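Local coordinates for putative peptidyl-prolyl cis-trans isomerase Cbf2 (Campylobacter jejuni, PDB 3RFW), which probably catalyses cis-trans isomerisation of peptidyl-prolyl bonds and is structurally a SurA-like chaperone, at residues 14-19 with 39-44; 111-116 with 180-185; 117-122 with 199-204. All coordinates share one frame; numbering follows the deposited sequence.

Contact 1. Residues 14-19 with 39-44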
loop_
_atom_site.group_PDB
_atom_site.type_symbol
_atom_site.label_atom_id
_atom_site.label_comp_id
_atom_site.label_asym_id
_atom_site.label_seq_id
_atom_site.Cartn_x
_atom_site.Cartn_y
_atom_site.Cartn_z
ATOM N N THR A 14 20.415 -31.023 -10.229
ATOM C CA THR A 14 18.986 -31.272 -10.328
ATOM C C THR A 14 18.190 -30.884 -9.077
ATOM O O THR A 14 17.118 -30.258 -9.175
ATOM C CB THR A 14 18.726 -32.787 -10.573
ATOM O OG1 THR A 14 19.659 -33.297 -11.541
ATOM C CG2 THR A 14 17.307 -33.013 -11.077
ATOM N N GLU A 15 18.611 -31.390 -7.923
ATOM C CA GLU A 15 17.861 -31.128 -6.708
ATOM C C GLU A 15 18.042 -29.685 -6.224
ATOM O O GLU A 15 17.141 -29.139 -5.614
ATOM C CB GLU A 15 18.196 -32.136 -5.604
ATOM C CG GLU A 15 19.611 -31.983 -5.005
ATOM C CD GLU A 15 20.027 -33.203 -4.187
ATOM O OE1 GLU A 15 20.820 -33.999 -4.716
ATOM O OE2 GLU A 15 19.558 -33.374 -3.031
ATOM N N VAL A 16 19.223 -29.103 -6.447
ATOM C CA VAL A 16 19.445 -27.710 -6.117
ATOM C C VAL A 16 18.547 -26.824 -6.987
ATOM O O VAL A 16 17.855 -25.934 -6.492
ATOM C CB VAL A 16 20.894 -27.321 -6.345
ATOM C CG1 VAL A 16 21.054 -25.815 -6.114
ATOM C CG2 VAL A 16 21.841 -28.148 -5.372
ATOM N N SER A 17 18.651 -27.043 -8.294
ATOM C CA SER A 17 17.823 -26.421 -9.297
ATOM C C SER A 17 16.317 -26.511 -9.008
ATOM O O SER A 17 15.641 -25.488 -8.993
ATOM C CB SER A 17 18.155 -27.013 -10.664
ATOM O OG SER A 17 17.334 -26.455 -11.675
ATOM N N GLU A 18 15.818 -27.699 -8.660
ATOM C CA GLU A 18 14.407 -27.845 -8.324
ATOM C C GLU A 18 14.034 -27.115 -7.053
ATOM O O GLU A 18 12.924 -26.560 -6.944
ATOM C CB GLU A 18 13.991 -29.319 -8.234
ATOM C CG GLU A 18 14.280 -30.094 -9.519
ATOM C CD GLU A 18 13.327 -31.272 -9.758
ATOM O OE1 GLU A 18 12.235 -31.022 -10.331
ATOM O OE2 GLU A 18 13.722 -32.445 -9.480
ATOM N N PHE A 19 14.940 -27.119 -6.073
ATOM C CA PHE A 19 14.658 -26.389 -4.832
ATOM C C PHE A 19 14.496 -24.880 -5.112
ATOM O O PHE A 19 13.677 -24.237 -4.483
ATOM C CB PHE A 19 15.749 -26.629 -3.778
ATOM C CG PHE A 19 15.486 -25.955 -2.460
ATOM C CD1 PHE A 19 14.551 -26.478 -1.566
ATOM C CD2 PHE A 19 16.189 -24.804 -2.098
ATOM C CE1 PHE A 19 14.260 -25.833 -0.371
ATOM C CE2 PHE A 19 15.998 -24.222 -0.854
ATOM C CZ PHE A 19 15.004 -24.713 0.013
ATOM N N ALA A 39 26.725 -20.073 -4.004
ATOM C CA ALA A 39 25.958 -19.620 -2.863
ATOM C C ALA A 39 24.649 -20.415 -2.699
ATOM O O ALA A 39 24.196 -20.668 -1.576
ATOM C CB ALA A 39 25.665 -18.165 -2.995
ATOM N N LEU A 40 24.067 -20.834 -3.815
ATOM C CA LEU A 40 22.781 -21.524 -3.775
ATOM C C LEU A 40 23.024 -22.952 -3.345
ATOM O O LEU A 40 22.291 -23.471 -2.518
ATOM C CB LEU A 40 22.071 -21.486 -5.139
ATOM C CG LEU A 40 21.557 -20.087 -5.528
ATOM C CD1 LEU A 40 20.899 -20.172 -6.875
ATOM C CD2 LEU A 40 20.560 -19.523 -4.517
ATOM N N ILE A 41 24.114 -23.537 -3.822
ATOM C CA ILE A 41 24.529 -24.848 -3.336
ATOM C C ILE A 41 24.777 -24.894 -1.818
ATOM O O ILE A 41 24.258 -25.780 -1.136
ATOM C CB ILE A 41 25.711 -25.407 -4.118
ATOM C CG1 ILE A 41 25.373 -25.455 -5.610
ATOM C CG2 ILE A 41 26.026 -26.826 -3.617
ATOM C CD1 ILE A 41 26.558 -25.787 -6.502
ATOM N N GLN A 42 25.461 -23.883 -1.284
ATOM C CA GLN A 42 25.690 -23.758 0.170
ATOM C C GLN A 42 24.375 -23.682 0.916
ATOM O O GLN A 42 24.196 -24.326 1.929
ATOM C CB GLN A 42 26.458 -22.464 0.516
ATOM C CG GLN A 42 27.950 -22.481 0.217
ATOM C CD GLN A 42 28.680 -21.326 0.912
ATOM O OE1 GLN A 42 29.458 -20.593 0.289
ATOM N NE2 GLN A 42 28.372 -21.122 2.199
ATOM N N GLN A 43 23.545 -22.736 0.507
ATOM C CA GLN A 43 22.231 -22.583 1.098
ATOM C C GLN A 43 21.434 -23.914 1.115
ATOM O O GLN A 43 20.870 -24.303 2.144
ATOM C CB GLN A 43 21.475 -21.502 0.349
ATOM C CG GLN A 43 20.170 -21.135 1.011
ATOM C CD GLN A 43 19.625 -19.789 0.536
ATOM O OE1 GLN A 43 20.322 -19.008 -0.150
ATOM N NE2 GLN A 43 18.381 -19.503 0.910
ATOM N N TYR A 44 21.508 -24.662 0.020
ATOM C CA TYR A 44 20.751 -25.905 -0.123
ATOM C C TYR A 44 21.295 -26.992 0.791
ATOM O O TYR A 44 20.526 -27.678 1.497
ATOM C CB TYR A 44 20.759 -26.386 -1.587
ATOM C CG TYR A 44 20.049 -27.724 -1.778
ATOM C CD1 TYR A 44 20.746 -28.927 -1.657
ATOM C CD2 TYR A 44 18.661 -27.783 -1.921
ATOM C CE1 TYR A 44 20.093 -30.154 -1.663
ATOM C CE2 TYR A 44 17.994 -29.021 -1.986
ATOM C CZ TYR A 44 18.711 -30.197 -1.872
ATOM O OH TYR A 44 18.060 -31.417 -1.974
#

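Contact 2. Residues 111-116 with 180-185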
loop_
_atom_site.group_PDB
_atom_site.type_symbol
_atom_site.label_atom_id
_atom_site.label_comp_id
_atom_site.label_asym_id
_atom_site.label_seq_id
_atom_site.Cartn_x
_atom_site.Cartn_y
_atom_site.Cartn_z
ATOM N N ALA A 111 -15.851 13.234 -20.656
ATOM C CA ALA A 111 -15.456 14.578 -21.059
ATOM C C ALA A 111 -14.957 15.318 -19.828
ATOM O O ALA A 111 -15.530 15.185 -18.748
ATOM C CB ALA A 111 -16.635 15.302 -21.673
ATOM N N ARG A 112 -13.889 16.090 -19.979
ATOM C CA ARG A 112 -13.361 16.857 -18.859
ATOM C C ARG A 112 -13.243 18.332 -19.237
ATOM O O ARG A 112 -13.044 18.677 -20.411
ATOM C CB ARG A 112 -11.982 16.331 -18.454
ATOM C CG ARG A 112 -11.999 15.004 -17.704
ATOM C CD ARG A 112 -10.772 14.138 -18.026
ATOM N NE ARG A 112 -9.577 14.489 -17.246
ATOM C CZ ARG A 112 -8.396 14.801 -17.782
ATOM N NH1 ARG A 112 -8.256 14.848 -19.102
ATOM N NH2 ARG A 112 -7.352 15.075 -17.005
ATOM N N VAL A 113 -13.251 19.187 -18.225
ATOM C CA VAL A 113 -12.885 20.582 -18.402
ATOM C C VAL A 113 -11.823 21.007 -17.389
ATOM O O VAL A 113 -11.746 20.468 -16.285
ATOM C CB VAL A 113 -14.098 21.491 -18.264
ATOM C CG1 VAL A 113 -14.720 21.312 -16.900
ATOM C CG2 VAL A 113 -13.683 22.946 -18.462
ATOM N N GLN A 114 -10.975 21.943 -17.802
ATOM C CA GLN A 114 -10.028 22.589 -16.910
ATOM C C GLN A 114 -10.411 24.065 -16.747
ATOM O O GLN A 114 -10.346 24.837 -17.702
ATOM C CB GLN A 114 -8.608 22.457 -17.487
ATOM C CG GLN A 114 -7.486 22.922 -16.535
ATOM C CD GLN A 114 -6.128 23.109 -17.225
ATOM O OE1 GLN A 114 -6.045 23.434 -18.408
ATOM N NE2 GLN A 114 -5.056 22.942 -16.459
ATOM N N ALA A 115 -10.763 24.477 -15.532
ATOM C CA ALA A 115 -11.334 25.814 -15.336
ATOM C C ALA A 115 -10.857 26.479 -14.058
ATOM O O ALA A 115 -10.424 25.796 -13.121
ATOM C CB ALA A 115 -12.857 25.751 -15.367
ATOM N N LYS A 116 -10.933 27.807 -14.026
ATOM C CA LYS A 116 -10.864 28.561 -12.779
ATOM C C LYS A 116 -12.221 29.177 -12.461
ATOM O O LYS A 116 -13.018 29.403 -13.362
ATOM C CB LYS A 116 -9.799 29.673 -12.887
ATOM C CG LYS A 116 -8.350 29.143 -12.919
ATOM C CD LYS A 116 -7.347 30.270 -13.034
ATOM C CE LYS A 116 -6.042 29.794 -13.662
ATOM N NZ LYS A 116 -5.106 30.932 -13.849
ATOM N N ALA A 180 -22.590 25.301 -17.012
ATOM C CA ALA A 180 -21.968 26.475 -17.613
ATOM C C ALA A 180 -20.530 26.196 -18.074
ATOM O O ALA A 180 -20.114 26.660 -19.140
ATOM C CB ALA A 180 -22.029 27.673 -16.672
ATOM N N ALA A 181 -19.792 25.396 -17.303
ATOM C CA ALA A 181 -18.373 25.192 -17.572
ATOM C C ALA A 181 -18.133 24.317 -18.816
ATOM O O ALA A 181 -17.213 24.570 -19.595
ATOM C CB ALA A 181 -17.662 24.605 -16.352
ATOM N N PHE A 182 -18.990 23.324 -19.013
ATOM C CA PHE A 182 -19.006 22.562 -20.265
ATOM C C PHE A 182 -19.488 23.337 -21.492
ATOM O O PHE A 182 -19.070 23.039 -22.612
ATOM C CB PHE A 182 -19.757 21.238 -20.111
ATOM C CG PHE A 182 -18.930 20.156 -19.478
ATOM C CD1 PHE A 182 -18.683 20.166 -18.119
ATOM C CD2 PHE A 182 -18.274 19.218 -20.257
ATOM C CE1 PHE A 182 -17.886 19.190 -17.534
ATOM C CE2 PHE A 182 -17.488 18.219 -19.674
ATOM C CZ PHE A 182 -17.309 18.202 -18.313
ATOM N N ALA A 183 -20.349 24.333 -21.289
ATOM C CA ALA A 183 -20.865 25.090 -22.421
ATOM C C ALA A 183 -19.861 26.077 -23.003
ATOM O O ALA A 183 -19.901 26.364 -24.196
ATOM C CB ALA A 183 -22.155 25.784 -22.072
ATOM N N LEU A 184 -18.946 26.578 -22.178
ATOM C CA LEU A 184 -18.038 27.632 -22.602
ATOM C C LEU A 184 -17.072 27.172 -23.667
ATOM O O LEU A 184 -16.692 26.000 -23.714
ATOM C CB LEU A 184 -17.228 28.176 -21.418
ATOM C CG LEU A 184 -18.028 28.920 -20.340
ATOM C CD1 LEU A 184 -17.276 28.889 -19.020
ATOM C CD2 LEU A 184 -18.324 30.359 -20.773
ATOM N N LYS A 185 -16.555 28.130 -24.412
ATOM C CA LYS A 185 -15.408 27.902 -25.259
ATOM C C LYS A 185 -14.116 28.097 -24.468
ATOM O O LYS A 185 -14.096 28.815 -23.474
ATOM C CB LYS A 185 -15.470 28.836 -26.472
ATOM C CG LYS A 185 -16.660 28.529 -27.404
ATOM C CD LYS A 185 -17.539 29.767 -27.613
#

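Contact 3. Residues 117-122 with 199-204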
loop_
_atom_site.group_PDB
_atom_site.type_symbol
_atom_site.label_atom_id
_atom_site.label_comp_id
_atom_site.label_asym_id
_atom_site.label_seq_id
_atom_site.Cartn_x
_atom_site.Cartn_y
_atom_site.Cartn_z
ATOM N N HIS A 117 -12.455 29.514 -11.195
ATOM C CA HIS A 117 -13.635 30.299 -10.832
ATOM C C HIS A 117 -13.407 31.377 -9.762
ATOM O O HIS A 117 -12.372 31.391 -9.086
ATOM C CB HIS A 117 -14.827 29.390 -10.495
ATOM C CG HIS A 117 -14.944 29.034 -9.047
ATOM N ND1 HIS A 117 -13.878 28.572 -8.301
ATOM C CD2 HIS A 117 -16.022 28.994 -8.226
ATOM C CE1 HIS A 117 -14.289 28.288 -7.077
ATOM N NE2 HIS A 117 -15.590 28.517 -7.011
ATOM N N ILE A 118 -14.332 32.333 -9.701
ATOM C CA ILE A 118 -14.392 33.330 -8.625
ATOM C C ILE A 118 -15.762 33.243 -7.968
ATOM O O ILE A 118 -16.766 33.246 -8.653
ATOM C CB ILE A 118 -14.216 34.761 -9.192
ATOM C CG1 ILE A 118 -12.795 34.956 -9.716
ATOM C CG2 ILE A 118 -14.573 35.806 -8.149
ATOM C CD1 ILE A 118 -12.595 36.247 -10.460
ATOM N N LEU A 119 -15.811 33.147 -6.646
ATOM C CA LEU A 119 -17.093 33.030 -5.959
ATOM C C LEU A 119 -17.357 34.274 -5.121
ATOM O O LEU A 119 -16.454 34.808 -4.480
ATOM C CB LEU A 119 -17.154 31.751 -5.103
ATOM C CG LEU A 119 -18.330 31.547 -4.127
ATOM C CD1 LEU A 119 -19.660 31.516 -4.873
ATOM C CD2 LEU A 119 -18.164 30.249 -3.330
ATOM N N VAL A 120 -18.589 34.762 -5.177
ATOM C CA VAL A 120 -18.992 35.925 -4.421
ATOM C C VAL A 120 -20.447 35.721 -4.034
ATOM O O VAL A 120 -21.103 34.805 -4.538
ATOM C CB VAL A 120 -18.882 37.214 -5.264
ATOM C CG1 VAL A 120 -17.412 37.537 -5.576
ATOM C CG2 VAL A 120 -19.716 37.092 -6.548
ATOM N N ALA A 121 -20.956 36.580 -3.158
ATOM C CA ALA A 121 -22.139 36.230 -2.383
ATOM C C ALA A 121 -23.374 36.799 -3.056
ATOM O O ALA A 121 -24.503 36.409 -2.749
ATOM C CB ALA A 121 -22.008 36.760 -0.931
ATOM N N THR A 122 -23.141 37.671 -4.027
ATOM C CA THR A 122 -24.158 38.584 -4.513
ATOM C C THR A 122 -24.087 38.676 -6.045
ATOM O O THR A 122 -23.001 38.752 -6.619
ATOM C CB THR A 122 -23.947 39.976 -3.878
ATOM O OG1 THR A 122 -24.864 40.158 -2.791
ATOM C CG2 THR A 122 -24.114 41.086 -4.892
ATOM N N GLY A 199 -23.465 30.374 -3.964
ATOM C CA GLY A 199 -23.554 31.778 -4.358
ATOM C C GLY A 199 -23.438 31.970 -5.860
ATOM O O GLY A 199 -23.925 31.141 -6.624
ATOM N N TYR A 200 -22.760 33.047 -6.269
ATOM C CA TYR A 200 -22.661 33.467 -7.677
ATOM C C TYR A 200 -21.223 33.333 -8.182
ATOM O O TYR A 200 -20.309 33.936 -7.611
ATOM C CB TYR A 200 -23.137 34.921 -7.842
ATOM C CG TYR A 200 -24.623 35.112 -7.603
ATOM C CD1 TYR A 200 -25.118 35.444 -6.339
ATOM C CD2 TYR A 200 -25.539 34.876 -8.617
ATOM C CE1 TYR A 200 -26.491 35.564 -6.111
ATOM C CE2 TYR A 200 -26.907 34.989 -8.394
ATOM C CZ TYR A 200 -27.374 35.322 -7.143
ATOM O OH TYR A 200 -28.727 35.430 -6.955
ATOM N N HIS A 201 -21.018 32.550 -9.250
ATOM C CA HIS A 201 -19.666 32.294 -9.765
ATOM C C HIS A 201 -19.397 32.989 -11.087
ATOM O O HIS A 201 -20.260 33.055 -11.948
ATOM C CB HIS A 201 -19.403 30.804 -9.958
ATOM C CG HIS A 201 -19.990 29.935 -8.897
ATOM N ND1 HIS A 201 -19.259 28.958 -8.254
ATOM C CD2 HIS A 201 -21.246 29.857 -8.397
ATOM C CE1 HIS A 201 -20.048 28.295 -7.427
ATOM N NE2 HIS A 201 -21.257 28.821 -7.495
ATOM N N VAL A 202 -18.151 33.401 -11.278
ATOM C CA VAL A 202 -17.608 33.618 -12.604
ATOM C C VAL A 202 -16.581 32.534 -12.940
ATOM O O VAL A 202 -15.618 32.317 -12.194
ATOM C CB VAL A 202 -16.947 35.018 -12.709
ATOM C CG1 VAL A 202 -16.481 35.292 -14.137
ATOM C CG2 VAL A 202 -17.923 36.115 -12.214
ATOM N N ILE A 203 -16.749 31.908 -14.103
ATOM C CA ILE A 203 -15.908 30.779 -14.515
ATOM C C ILE A 203 -15.042 31.174 -15.711
ATOM O O ILE A 203 -15.525 31.821 -16.658
ATOM C CB ILE A 203 -16.772 29.601 -14.916
ATOM C CG1 ILE A 203 -17.812 29.313 -13.827
ATOM C CG2 ILE A 203 -15.912 28.379 -15.229
ATOM C CD1 ILE A 203 -18.559 28.020 -14.043
ATOM N N LEU A 204 -13.749 30.872 -15.626
ATOM C CA LEU A 204 -12.878 30.936 -16.795
ATOM C C LEU A 204 -12.434 29.526 -17.209
ATOM O O LEU A 204 -11.813 28.818 -16.419
ATOM C CB LEU A 204 -11.652 31.802 -16.514
ATOM C CG LEU A 204 -10.548 31.713 -17.558
ATOM C CD1 LEU A 204 -11.007 32.292 -18.909
ATOM C CD2 LEU A 204 -9.305 32.405 -17.059
#

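Contact 1. Residues 14-19 with 39-44
Near the start of its helix, E15 reaches across to Y44; the axes of segments 14-19 and 39-44 cross at 89°, approaching to 10.1 Å. E15 CG takes the crowded position between backbone N and carbonyl carbon (chi1 70°), and the chain then extends until OE2 receives the Y44 hydroxyl proton, OH to OE2 being 2.7 Å. OE2 lies at the ring edge and accepts with its anti lone pair, while OE1 takes the backbone N of S12, so both carboxylate oxygens are gripped. V16, a compact beta-branched residue, packs onto the Y44 ring: its CA sits over one face, CG2 lies 4.0 Å from Y44 CD1, and CG1 turns to I41 CG1. F19, with CG anti to N, brings its CB to 3.6 Å from Y44 CD2 and offers its ring face to the tyrosine edge, an offset edge-to-face pair with planes at 71°. Tyrosine suits this place because its ring packs against V16 and F19 while its hydroxyl donates to E15. I11, F20 and F29 add apolar surroundings, and I41 also packs on Y251 of the second subunit. This is orthogonal helix packing in the helical region of a SurA-like chaperone, far from the PPIC-type segments.

Contact 2. Residues 111-116 with 180-185
Apolar packing carries most of this contact, in which the last turn of helix 175-183 packs against the 111-116 part of strand 108-120. F182 is the main element: its CB does not aim at the strand, yet chi1 of -81° swings the ring over to it. V113 meets that ring from above, its CB over one face and its CG1 3.9 Å from F182 CE1. The same CG1, in the crowded position between backbone N and carbonyl carbon (chi1 59°), also faces the CB of A181 at a looser 4.4 Å. At the far end of the ring, A111 CB comes to 3.6 Å from F182 CE2. Alanine suits 111 because a single methyl lets the ring come close; at 181 the same small group meets the valine more loosely. The beta-branched V113 is at home in a strand.

The polar contribution within the two segments is slight. The carbonyl O of A111 lies at the ring edge, near its plane, 3.5 Å from F182 CZ, where the slightly positive ring hydrogens probably favour an oxygen. V113 CG2 passes 4.0 Å from the carbonyl O of A181.

Strand bonding and charge are directed elsewhere. The backbone of V113 bonds to F168 of the neighbouring strand, while R112 points away from the helix and makes a cation-pi contact with W167. Helix and strand are therefore joined by shape and hydrophobicity, with one ring touched over a face by V113 and at its edge by A111.

Contact 3. Residues 117-122 with 199-204
H117 and H201 stand side by side on the same face of an antiparallel strand pair, pointing the same way. Their rings meet rim to rim with planes 31° apart, H117 CD2 lying 3.2 Å from H201 ND1, an edge approach of a ring carbon to a nitrogen. L119, beside them on this face, has CG anti to N (chi1 171°), and this together with chi2 of 61° sets CD1 over the centre of the H201 ring, a CH-pi contact 4.0 Å from the centroid. The H201 ring is thus held at one face and along one edge, and its NE2 is hydrogen-bonded to T196 OG1; F177 meets both imidazoles.

I118, V120, Y200 and V202 point to the other face, where I118 packs against helices 123-133 and 138-152. V120 CG2 lies 3.4 Å from Y200 O and packs more loosely on Y200 CB, and the tyrosine ring turns along the chain so that CD1 lies 3.4 Å from T122 C. The beta-branched I118, V120 and V202 suit extended strands and this helix-covered face; Y200 lies at its margin.

Four backbone bonds hold the register, I118 with V202 and V120 with Y200, each pair bonded both ways. The straightest, Y200 N to V120 O, is 3.0 Å long. G199 fits the end of the pair, its positive phi belonging to a backbone conformation open to glycine, with V120 O close by.

The paired histidines, with D155 beside H117, are consistent with the dual-histidine site of parvulin isomerases, where a network of polar groups probably tunes the imidazoles' ionisation and tautomers.

How the contacts relate
From the N terminus, contact 1 closes first, laying helix 34-56 across helix 13-24 with only 19 residues between its segments. Contacts 2 and 3, both in the PPIC-type region, lie in series with it, about 63 and 71 Å away centre to centre, but cross each other: 111-116 runs straight into 117-122 on strand 108-120, while the partners come later in the same order, 180-185 on a helix and 199-204 on a strand. Contact 2 closes a loop of 63 residues, contact 3 one of 76. K116 N and L204 O, 2.7 Å apart, probably continue the sheet pairing between them. Together the two contacts tie helix 175-183 and strand 199-213 to strand 108-120.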